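Local coordinates for putative protease (Parabacteroides distasonis ATCC 8503, PDB 3KD4), which is of unestablished function but may be an exported protease, built from two regions rich in beta strands and a helix-containing alpha/beta region between them in the chain, at residues Thr232-Leu237 with Leu298-Ile303; Asp239-Glu244 with Val248-Asp253; Thr37-Thr42 with Leu106-Thr111; Thr64-Lys67 with Ile71-Thr74; Val378-Asp383 with Gly388-Val393. All blocks are in the same frame, centred on the assembly; numbering follows the deposited sequence. Where two conformers were deposited one is given.

Overall arrangement
The five contacts fall into three separate parts of the chain. Interactions 3 and 4 come first, in the DUF3857 region, with centres 12 Å apart; 64-67/71-74 is nested inside the loop closed by 37-42/106-111, and they meet where T111 pairs with R65 in the eight-stranded sheet. Interactions 1 and 2 follow in the alpha/beta region, with centres 9 Å apart, sharing the packing of helices 228-238, 244-258 and 287-300. Interaction 5 comes last along the chain, joining strand 370-380 to strand 389-393 of another sheet. The three groups are about 49 to 66 Å apart between centres, without touching, so the contacts belong to three spatially separate parts of the molecule.

Interaction 1 of 5, residues Thr232-Leu237 with Leu298-Ile303; sequences TFAQFL and LNAAGI
The flat amide of Q235 meets the backbone of A300 edge-on. The carbonyl oxygen of A300 lies 1° out of the amide plane, and Q235 NE2 donates to A300 O over 3.2 Å with an N-H...O angle of 156°; the donor is tilted 26° from the carbonyl plane. Two aromatic rings extend from the same helical turns as Q235: L237 CD1 sits over the centre of one face of F233, whose ring also meets H254 edge-to-face, while T232 CG2 covers one face of F236 toward its rim. Q235 CG lies beside its own backbone N, which sets this methylene against the same oxygen, 3.2 Å from A300 O, and the extended chain beyond carries the amide across to the end of helix 287-300. That helix finishes in a Schellman motif, with G302 at positive phi and I303 N bonded to L298 O (3.0 Å). Next to this polar link two small residues pack methyl to methyl, A234 CB to A300 CB at 4.0 Å, and A301 CB lies 4.3 Å from A234 O, letting the backbones come close. Around the pair, I251 of helix 244-258 packs on both A234 and L298, and K247 of the same helix bonds A301 O; L298 also reaches V330 of strand 327-334.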
# COMPACT_ATOMS: atom_id res chain seq x y z
N THR A 232 5.56 2.96 -32.28
CA THR A 232 5.85 2.19 -33.50
C THR A 232 5.98 0.75 -33.11
O THR A 232 5.38 -0.11 -33.75
CB THR A 232 7.09 2.71 -34.23
OG1 THR A 232 6.88 4.08 -34.59
CG2 THR A 232 7.37 1.88 -35.52
N PHE A 233 6.73 0.48 -32.04
CA PHE A 233 6.90 -0.90 -31.54
C PHE A 233 5.57 -1.57 -31.19
O PHE A 233 5.38 -2.75 -31.49
CB PHE A 233 7.82 -0.88 -30.33
CG PHE A 233 8.35 -2.23 -29.88
CD1 PHE A 233 8.46 -3.33 -30.73
CD2 PHE A 233 8.80 -2.36 -28.59
CE1 PHE A 233 8.98 -4.53 -30.26
CE2 PHE A 233 9.33 -3.57 -28.12
CZ PHE A 233 9.43 -4.65 -28.97
N ALA A 234 4.68 -0.81 -30.56
CA ALA A 234 3.34 -1.31 -30.17
C ALA A 234 2.58 -1.77 -31.40
O ALA A 234 1.97 -2.85 -31.41
CB ALA A 234 2.54 -0.21 -29.40
N GLN A 235 2.64 -0.96 -32.45
CA GLN A 235 2.01 -1.29 -33.72
C GLN A 235 2.63 -2.52 -34.40
O GLN A 235 1.91 -3.44 -34.77
CB GLN A 235 2.04 -0.08 -34.66
CG GLN A 235 1.25 1.09 -34.09
CD GLN A 235 1.41 2.35 -34.89
OE1 GLN A 235 2.34 2.48 -35.71
NE2 GLN A 235 0.52 3.30 -34.67
N PHE A 236 3.95 -2.56 -34.49
CA PHE A 236 4.61 -3.75 -35.01
C PHE A 236 4.24 -5.00 -34.24
O PHE A 236 4.02 -6.04 -34.83
CB PHE A 236 6.14 -3.60 -34.99
CG PHE A 236 6.68 -2.56 -35.93
CD1 PHE A 236 5.93 -2.08 -36.98
CD2 PHE A 236 7.97 -2.10 -35.78
CE1 PHE A 236 6.47 -1.12 -37.86
CE2 PHE A 236 8.51 -1.17 -36.66
CZ PHE A 236 7.77 -0.69 -37.68
N LEU A 237 4.16 -4.89 -32.91
CA LEU A 237 3.91 -6.04 -32.06
C LEU A 237 2.51 -6.59 -32.24
O LEU A 237 2.28 -7.77 -31.98
CB LEU A 237 4.08 -5.69 -30.58
CG LEU A 237 5.49 -5.70 -30.06
CD1 LEU A 237 5.56 -4.95 -28.72
CD2 LEU A 237 6.04 -7.14 -29.97
N LEU A 298 -0.66 0.80 -25.68
CA LEU A 298 -2.06 0.40 -25.94
C LEU A 298 -2.76 1.35 -26.92
O LEU A 298 -3.33 0.90 -27.91
CB LEU A 298 -2.87 0.31 -24.65
CG LEU A 298 -2.44 -0.80 -23.70
CD1 LEU A 298 -3.15 -0.61 -22.33
CD2 LEU A 298 -2.74 -2.18 -24.29
N ASN A 299 -2.68 2.65 -26.67
CA ASN A 299 -3.29 3.62 -27.59
C ASN A 299 -2.73 3.52 -29.00
O ASN A 299 -3.49 3.58 -29.96
CB ASN A 299 -3.19 5.03 -27.07
CG ASN A 299 -4.24 5.32 -26.00
OD1 ASN A 299 -5.42 5.35 -26.29
ND2 ASN A 299 -3.80 5.51 -24.76
N ALA A 300 -1.42 3.34 -29.11
CA ALA A 300 -0.78 3.27 -30.43
C ALA A 300 -1.27 2.04 -31.15
O ALA A 300 -1.34 2.03 -32.38
CB ALA A 300 0.76 3.29 -30.30
N ALA A 301 -1.62 0.99 -30.40
CA ALA A 301 -2.13 -0.25 -30.94
C ALA A 301 -3.63 -0.26 -31.25
O ALA A 301 -4.14 -1.29 -31.67
CB ALA A 301 -1.80 -1.41 -29.99
N GLY A 302 -4.33 0.86 -31.08
CA GLY A 302 -5.75 0.94 -31.38
C GLY A 302 -6.64 0.58 -30.21
O GLY A 302 -7.82 0.29 -30.41
N ILE A 303 -6.11 0.57 -28.98
CA ILE A 303 -6.92 0.26 -27.77
C ILE A 303 -7.04 1.55 -26.96
O ILE A 303 -6.06 2.02 -26.35
CB ILE A 303 -6.32 -0.87 -26.92
CG1 ILE A 303 -6.04 -2.10 -27.78
CG2 ILE A 303 -7.23 -1.23 -25.72
CD1 ILE A 303 -7.27 -2.80 -28.32

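Interaction 2 of 5, residues Asp239-Glu244 with Val248-Asp253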
# COMPACT_ATOMS: atom_id res chain seq x y z
N ASP A 239 0.39 -5.91 -35.08
CA ASP A 239 -0.12 -5.82 -36.45
C ASP A 239 -0.76 -7.13 -36.94
O ASP A 239 -1.74 -7.07 -37.67
CB ASP A 239 0.92 -5.28 -37.43
CG ASP A 239 2.07 -6.25 -37.70
OD1 ASP A 239 1.89 -7.47 -37.54
OD2 ASP A 239 3.15 -5.77 -38.09
N LYS A 240 -0.25 -8.29 -36.54
CA LYS A 240 -0.83 -9.57 -36.96
C LYS A 240 -2.19 -9.84 -36.29
O LYS A 240 -3.12 -10.32 -36.96
CB LYS A 240 0.14 -10.72 -36.66
N SER A 241 -2.32 -9.48 -35.01
CA SER A 241 -3.43 -9.97 -34.15
C SER A 241 -4.84 -9.81 -34.71
O SER A 241 -5.18 -8.78 -35.33
CB SER A 241 -3.39 -9.35 -32.75
OG SER A 241 -2.83 -8.06 -32.77
N GLY A 242 -5.65 -10.83 -34.47
CA GLY A 242 -7.06 -10.76 -34.77
C GLY A 242 -7.65 -9.76 -33.80
O GLY A 242 -7.69 -8.55 -34.08
N ASN A 243 -8.03 -10.22 -32.62
CA ASN A 243 -8.93 -9.43 -31.81
C ASN A 243 -8.22 -8.43 -30.88
O ASN A 243 -7.01 -8.51 -30.61
CB ASN A 243 -9.88 -10.36 -31.04
CG ASN A 243 -9.17 -11.30 -30.13
OD1 ASN A 243 -8.33 -10.90 -29.32
ND2 ASN A 243 -9.51 -12.58 -30.22
N GLU A 244 -9.01 -7.49 -30.39
CA GLU A 244 -8.49 -6.45 -29.51
C GLU A 244 -7.91 -7.00 -28.22
O GLU A 244 -6.93 -6.47 -27.72
CB GLU A 244 -9.58 -5.45 -29.23
CG GLU A 244 -9.87 -4.60 -30.42
CD GLU A 244 -10.85 -3.49 -30.13
OE1 GLU A 244 -11.18 -3.26 -28.94
OE2 GLU A 244 -11.29 -2.84 -31.11
N VAL A 248 -4.10 -6.31 -26.39
CA VAL A 248 -3.85 -5.92 -24.99
C VAL A 248 -2.88 -6.93 -24.36
O VAL A 248 -1.90 -6.56 -23.71
CB VAL A 248 -5.17 -5.81 -24.15
CG1 VAL A 248 -4.84 -5.59 -22.64
CG2 VAL A 248 -6.09 -4.70 -24.70
N ASN A 249 -3.14 -8.21 -24.56
CA ASN A 249 -2.29 -9.24 -23.96
C ASN A 249 -0.85 -9.17 -24.42
O ASN A 249 0.06 -9.30 -23.62
CB ASN A 249 -2.84 -10.63 -24.26
CG ASN A 249 -4.25 -10.83 -23.73
OD1 ASN A 249 -4.72 -10.10 -22.84
ND2 ASN A 249 -4.93 -11.83 -24.28
N ILE A 250 -0.66 -8.94 -25.71
CA ILE A 250 0.68 -8.83 -26.27
C ILE A 250 1.43 -7.66 -25.61
O ILE A 250 2.56 -7.82 -25.12
CB ILE A 250 0.63 -8.68 -27.81
CG1 ILE A 250 0.21 -10.01 -28.46
CG2 ILE A 250 1.99 -8.22 -28.35
CD1 ILE A 250 -0.15 -9.92 -29.97
N ILE A 251 0.77 -6.50 -25.51
CA ILE A 251 1.41 -5.31 -24.98
C ILE A 251 1.70 -5.47 -23.48
O ILE A 251 2.83 -5.29 -23.02
CB ILE A 251 0.58 -4.04 -25.25
CG1 ILE A 251 0.40 -3.80 -26.77
CG2 ILE A 251 1.22 -2.79 -24.55
CD1 ILE A 251 1.67 -3.55 -27.54
N ARG A 252 0.68 -5.84 -22.72
CA ARG A 252 0.82 -6.09 -21.28
C ARG A 252 1.92 -7.10 -20.98
O ARG A 252 2.75 -6.87 -20.12
CB ARG A 252 -0.51 -6.60 -20.72
CG ARG A 252 -0.61 -6.61 -19.22
CD ARG A 252 -1.85 -7.38 -18.75
NE ARG A 252 -1.76 -8.75 -19.24
CZ ARG A 252 -2.56 -9.31 -20.14
NH1 ARG A 252 -3.62 -8.66 -20.65
NH2 ARG A 252 -2.31 -10.56 -20.53
N ASP A 253 1.93 -8.22 -21.69
CA ASP A 253 2.92 -9.27 -21.44
C ASP A 253 4.30 -8.80 -21.82
O ASP A 253 5.26 -9.09 -21.12
CB ASP A 253 2.57 -10.54 -22.20
CG ASP A 253 1.33 -11.24 -21.64
OD1 ASP A 253 0.94 -10.91 -20.50
OD2 ASP A 253 0.75 -12.08 -22.35
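E244 and V248 form the first turn of helix 244-258, which opens with an N-cap at N243. V248 N donates to E244 O over 3.1 Å, nearly straight at 163°, a bond internal to that turn. At the cap, N243 has a chi1 of 61°, a rotamer that lets OD1 reach the backbone N of E246 and satisfy a first-turn N-H. The E244 side chain stretches out from the helix start, and its OE1 is held by the backbone N of D335. V248 turns CG2 to the side of its own backbone N, which leaves this methyl 3.6 Å from E244 O, close beside the helical bond. The loop before the helix meets it through a longer approach: CB of S241 points toward the helix, with OG 4.3 Å from I250 CD1. S241 OG is itself bonded to T238 O, and the extended isoleucine also packs on L237 of helix 228-238. Within the helix, the R252 chain runs extended as far as CD before bending, which returns its guanidinium group to N249, one turn earlier. R252 NH2 also forms a salt bridge with D253 OD1 at 3.3 Å, its hydrogen bond weak. R252 NH1 donates at 160° to N249 OD1, 2.8 Å away and close to the guanidinium plane.

Interaction 3 of 5, residues Thr37-Thr42 with Leu106-Thr111; sequences TAMNST and LELGAT
Apolar contact dominates between M39, modelled as selenomethionine at the end of helix 36-39, and the loop leading into strand 111-120. The side chains of M39 and L106 run alongside one another in opposing senses, with M39 CE 4.0 Å from L106 CB. Farther along the loop M39 SE approaches L108 CD2 more loosely, at 4.3 Å. A second group of contacts sets the same side chain against backbone: M39 SE lies 3.6 Å from both E107 C and L108 N, resting on the peptide that joins these residues, while the bend at chi3 turns CE toward L106 O, 3.6 Å away. The hydrogen bonds are local to each segment. A110 N donates to E107 O at 2.9 Å and closes a type II beta turn whose third position is G109, with positive phi. On the helix side A38 O accepts from both S41 OG (2.7 Å) and S41 N, fixing the chain as it leaves the helix. L33 of strand 23-33 packs against M39 and L106 alike. In the crystal, L108 N bonds to a glycerol that probably came from the crystallisation liquor. Helix end and turn are thus joined by dispersion, through a long, flexible methionine side chain.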
# COMPACT_ATOMS: atom_id res chain seq x y z
N THR A 37 14.66 -2.03 24.37
CA THR A 37 13.94 -2.52 23.16
C THR A 37 13.76 -1.34 22.20
O THR A 37 14.06 -1.46 21.00
CB THR A 37 12.53 -3.15 23.53
OG1 THR A 37 12.72 -4.21 24.46
CG2 THR A 37 11.76 -3.69 22.31
N ALA A 38 13.28 -0.22 22.73
CA ALA A 38 13.13 1.01 21.95
C ALA A 38 14.51 1.50 21.42
O ALA A 38 14.68 1.71 20.22
CB ALA A 38 12.43 2.08 22.77
N MSE A 39 15.49 1.63 22.32
CA MSE A 39 16.81 2.16 21.97
C MSE A 39 17.54 1.33 20.90
O MSE A 39 18.31 1.88 20.10
CB MSE A 39 17.69 2.20 23.21
CG MSE A 39 17.33 3.29 24.18
SE MSE A 39 18.08 3.09 25.89
CE MSE A 39 19.94 2.75 25.40
N ASN A 40 17.33 0.01 20.91
CA ASN A 40 18.07 -0.92 20.03
C ASN A 40 17.29 -1.19 18.75
O ASN A 40 17.75 -1.89 17.88
CB ASN A 40 18.37 -2.25 20.78
CG ASN A 40 19.30 -2.06 21.97
OD1 ASN A 40 20.06 -1.11 22.05
ND2 ASN A 40 19.26 -2.99 22.89
N SER A 41 16.09 -0.61 18.63
CA SER A 41 15.30 -0.72 17.41
C SER A 41 15.76 0.37 16.40
O SER A 41 16.70 1.10 16.66
CB SER A 41 13.81 -0.53 17.73
OG SER A 41 13.49 0.83 17.97
N THR A 42 15.05 0.52 15.29
CA THR A 42 15.36 1.59 14.36
C THR A 42 15.05 2.98 14.94
O THR A 42 15.40 3.98 14.33
CB THR A 42 14.64 1.41 13.01
OG1 THR A 42 13.26 1.24 13.27
CG2 THR A 42 15.18 0.23 12.22
N LEU A 106 22.18 7.62 23.88
CA LEU A 106 20.91 7.07 24.34
C LEU A 106 21.11 6.32 25.68
O LEU A 106 22.10 5.64 25.89
CB LEU A 106 20.27 6.15 23.30
CG LEU A 106 19.75 6.87 22.04
CD1 LEU A 106 19.11 5.84 21.11
CD2 LEU A 106 18.77 7.96 22.39
N GLU A 107 20.15 6.53 26.58
CA GLU A 107 20.05 5.84 27.88
C GLU A 107 18.58 5.77 28.17
O GLU A 107 17.81 6.59 27.65
CB GLU A 107 20.61 6.71 28.99
CG GLU A 107 22.02 6.92 28.92
CD GLU A 107 22.52 7.67 30.12
OE1 GLU A 107 21.71 8.42 30.75
OE2 GLU A 107 23.73 7.54 30.36
N LEU A 108 18.18 4.88 29.05
CA LEU A 108 16.77 4.80 29.45
C LEU A 108 16.23 6.20 29.82
O LEU A 108 16.83 6.93 30.61
CB LEU A 108 16.64 3.86 30.65
CG LEU A 108 16.99 2.38 30.43
CD1 LEU A 108 16.97 1.65 31.79
CD2 LEU A 108 16.08 1.70 29.41
N GLY A 109 15.14 6.60 29.19
CA GLY A 109 14.47 7.86 29.50
C GLY A 109 15.05 9.08 28.82
O GLY A 109 14.61 10.21 29.10
N ALA A 110 16.06 8.87 27.99
CA ALA A 110 16.66 9.94 27.18
C ALA A 110 15.74 10.37 26.06
O ALA A 110 14.87 9.59 25.61
CB ALA A 110 17.99 9.48 26.60
N THR A 111 15.90 11.62 25.63
CA THR A 111 15.08 12.23 24.59
C THR A 111 15.91 12.69 23.43
O THR A 111 16.85 13.46 23.58
CB THR A 111 14.29 13.42 25.12
OG1 THR A 111 13.46 12.98 26.19
CG2 THR A 111 13.42 14.05 24.00

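Interaction 4 of 5, residues Thr64-Lys67 with Ile71-Thr74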
# COMPACT_ATOMS: atom_id res chain seq x y z
N THR A 64 20.93 14.37 21.91
CA THR A 64 20.17 13.59 22.87
C THR A 64 20.24 14.25 24.22
O THR A 64 21.34 14.63 24.68
CB THR A 64 20.74 12.18 22.97
OG1 THR A 64 20.69 11.58 21.67
CG2 THR A 64 19.98 11.35 24.02
N ARG A 65 19.08 14.40 24.85
CA ARG A 65 19.02 14.92 26.21
C ARG A 65 18.75 13.79 27.17
O ARG A 65 17.69 13.16 27.13
CB ARG A 65 17.96 15.99 26.36
CG ARG A 65 17.85 16.56 27.78
CD ARG A 65 16.81 17.69 27.82
NE ARG A 65 16.83 18.43 29.09
CZ ARG A 65 16.52 17.93 30.31
NH1 ARG A 65 16.16 16.65 30.49
NH2 ARG A 65 16.60 18.72 31.39
N GLN A 66 19.73 13.52 28.04
CA GLN A 66 19.57 12.46 29.06
C GLN A 66 18.74 12.97 30.21
O GLN A 66 18.59 14.18 30.37
CB GLN A 66 20.93 11.96 29.54
CG GLN A 66 21.76 11.42 28.36
CD GLN A 66 23.13 10.95 28.74
OE1 GLN A 66 23.67 11.35 29.77
NE2 GLN A 66 23.73 10.09 27.90
N LYS A 67 18.20 12.06 31.01
CA LYS A 67 17.25 12.44 32.07
C LYS A 67 17.82 13.42 33.03
O LYS A 67 17.10 14.28 33.52
CB LYS A 67 16.81 11.24 32.90
CG LYS A 67 15.83 10.36 32.26
CD LYS A 67 15.25 9.39 33.28
CE LYS A 67 13.98 9.94 33.91
NZ LYS A 67 13.44 8.95 34.94
N ILE A 71 23.51 16.86 27.78
CA ILE A 71 23.22 17.01 26.34
C ILE A 71 24.36 16.35 25.57
O ILE A 71 25.55 16.70 25.75
CB ILE A 71 23.10 18.48 25.92
CG1 ILE A 71 21.96 19.18 26.69
CG2 ILE A 71 22.96 18.59 24.34
CD1 ILE A 71 20.52 18.76 26.32
N VAL A 72 24.01 15.40 24.71
CA VAL A 72 24.98 14.70 23.88
C VAL A 72 24.69 15.04 22.42
O VAL A 72 23.73 14.54 21.80
CB VAL A 72 24.95 13.16 24.12
CG1 VAL A 72 26.07 12.45 23.33
CG2 VAL A 72 25.06 12.83 25.61
N LYS A 73 25.53 15.92 21.87
CA LYS A 73 25.39 16.40 20.51
C LYS A 73 25.81 15.29 19.54
O LYS A 73 26.81 14.67 19.73
CB LYS A 73 26.28 17.65 20.33
CG LYS A 73 26.27 18.27 18.92
CD LYS A 73 27.17 19.52 18.90
CE LYS A 73 27.07 20.36 17.65
NZ LYS A 73 27.76 21.75 17.83
N THR A 74 25.06 15.06 18.49
CA THR A 74 25.39 14.07 17.51
C THR A 74 26.71 14.43 16.81
O THR A 74 26.80 15.53 16.24
CB THR A 74 24.26 13.91 16.48
OG1 THR A 74 23.02 13.79 17.18
CG2 THR A 74 24.46 12.66 15.58
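R65 carries CG anti to its backbone N, with chi1 at 180°, and runs extended to NE, whereas I71 places CG1 beside its own N and then bends at chi2. These torsions bring I71 CD1 over the arginine's aliphatic stem, 3.8 Å from both R65 CB and R65 CG, so the two side chains cross at a slant. Just past the strand, Q66 reaches V72, whose side chain is on the opposite face from I71, with Q66 NE2 3.8 Å from V72 CG2; the same NE2 is bonded to G105 O, which holds the amide in place beside the methyl. T64 shares the face of V72, its OG1 bonded to T104 O. The backbones form an antiparallel hydrogen-bonded pair at T64 and V72: T64 N to V72 O and V72 N to T64 O are both 2.8 Å, the second nearly straight at 173° and in the carbonyl plane. Together the segments make a beta hairpin in which strand 71-73 is one of the two edge strands, within this chain, of the eight-stranded sheet, while strand 55-65 is flanked on its other side by strand 111-120, reached through the backbone pairing of R65 with T111.

Interaction 5 of 5, residues Val378-Asp383 with Gly388-Val393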
# COMPACT_ATOMS: atom_id res chain seq x y z
N VAL A 378 -5.40 -37.59 -3.73
CA VAL A 378 -4.74 -38.13 -2.56
C VAL A 378 -4.91 -39.65 -2.50
O VAL A 378 -6.02 -40.17 -2.53
CB VAL A 378 -5.33 -37.51 -1.28
CG1 VAL A 378 -4.62 -38.05 -0.08
CG2 VAL A 378 -5.21 -35.98 -1.33
N ALA A 379 -3.78 -40.34 -2.41
CA ALA A 379 -3.76 -41.79 -2.20
C ALA A 379 -3.44 -42.07 -0.73
O ALA A 379 -2.68 -41.35 -0.10
CB ALA A 379 -2.71 -42.42 -3.11
N ILE A 380 -4.05 -43.10 -0.17
CA ILE A 380 -3.67 -43.53 1.17
C ILE A 380 -3.38 -45.02 1.14
O ILE A 380 -4.24 -45.81 0.72
CB ILE A 380 -4.76 -43.32 2.23
CG1 ILE A 380 -5.43 -41.97 2.06
CG2 ILE A 380 -4.15 -43.44 3.63
CD1 ILE A 380 -6.66 -41.85 2.86
N SER A 381 -2.19 -45.39 1.60
CA SER A 381 -1.75 -46.79 1.65
C SER A 381 -2.19 -47.49 2.93
O SER A 381 -2.36 -46.85 3.97
CB SER A 381 -0.23 -46.84 1.60
OG SER A 381 0.31 -46.47 2.86
N ALA A 382 -2.34 -48.82 2.84
CA ALA A 382 -2.49 -49.68 4.02
C ALA A 382 -1.19 -49.65 4.83
O ALA A 382 -1.16 -50.09 5.98
CB ALA A 382 -2.86 -51.11 3.61
N ASP A 383 -0.10 -49.15 4.21
CA ASP A 383 1.14 -48.86 4.92
C ASP A 383 0.81 -47.93 6.08
O ASP A 383 0.97 -48.30 7.25
CB ASP A 383 2.17 -48.20 4.00
N GLY A 388 -3.60 -49.46 13.38
CA GLY A 388 -5.00 -49.33 13.70
C GLY A 388 -5.66 -48.29 12.86
O GLY A 388 -6.75 -48.51 12.37
N PHE A 389 -5.00 -47.15 12.68
CA PHE A 389 -5.62 -46.01 12.02
C PHE A 389 -4.70 -45.34 11.03
O PHE A 389 -3.48 -45.40 11.17
CB PHE A 389 -6.03 -44.96 13.04
CG PHE A 389 -7.22 -45.34 13.85
CD1 PHE A 389 -8.49 -44.96 13.46
CD2 PHE A 389 -7.07 -46.07 15.02
CE1 PHE A 389 -9.59 -45.29 14.22
CE2 PHE A 389 -8.18 -46.40 15.79
CZ PHE A 389 -9.43 -46.01 15.39
N ALA A 390 -5.30 -44.68 10.04
CA ALA A 390 -4.56 -43.83 9.12
C ALA A 390 -5.20 -42.46 9.22
O ALA A 390 -6.42 -42.36 9.06
CB ALA A 390 -4.65 -44.38 7.71
N ILE A 391 -4.41 -41.45 9.55
CA ILE A 391 -4.85 -40.05 9.61
C ILE A 391 -4.47 -39.37 8.31
O ILE A 391 -3.30 -39.05 8.10
CB ILE A 391 -4.19 -39.25 10.75
CG1 ILE A 391 -4.53 -39.87 12.11
CG2 ILE A 391 -4.68 -37.80 10.75
CD1 ILE A 391 -3.48 -39.56 13.17
N CYS A 392 -5.45 -39.15 7.45
CA CYS A 392 -5.22 -38.55 6.14
C CYS A 392 -5.46 -37.03 6.20
O CYS A 392 -6.59 -36.61 6.34
CB CYS A 392 -6.20 -39.18 5.16
SG CYS A 392 -6.08 -38.54 3.48
N VAL A 393 -4.40 -36.24 6.13
CA VAL A 393 -4.53 -34.79 6.11
C VAL A 393 -4.64 -34.36 4.65
O VAL A 393 -3.71 -34.55 3.89
CB VAL A 393 -3.36 -34.09 6.83
CG1 VAL A 393 -3.57 -32.57 6.88
CG2 VAL A 393 -3.24 -34.64 8.25
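Apolar contacts centred on C392 join the two segments. I380 CD1 is 3.4 Å from C392 SG and 3.6 Å from C392 CB, so the end of the isoleucine presses closely against the sulfur. V378 CG1 reaches the same sulfur at 3.9 Å, placing SG near both residues. The thiol is in position because SG stands anti to the backbone N of C392, with chi1 at 179°. A looser methyl contact, I380 CG2 to A390 CB at 4.2 Å, continues the packing two residues earlier on the same face of the strand. Backbone pairing is arranged separately: strand 370-380 bonds to strand 423-433 through T430 and T432, and strand 389-393 bonds to F504 of strand 501-505. The two strands therefore belong to different sheets, and they run antiparallel at 172° with axes 8.9 Å apart, facing each other through side chains in the manner of a beta sandwich. F504 also touches both I380 and C392, extending the apolar layer. With V378, I380, A390 and C392 all directed inward, the join between the sheets relies on shape and dispersion, and the cysteine acts here as a compact, weakly polar packing residue.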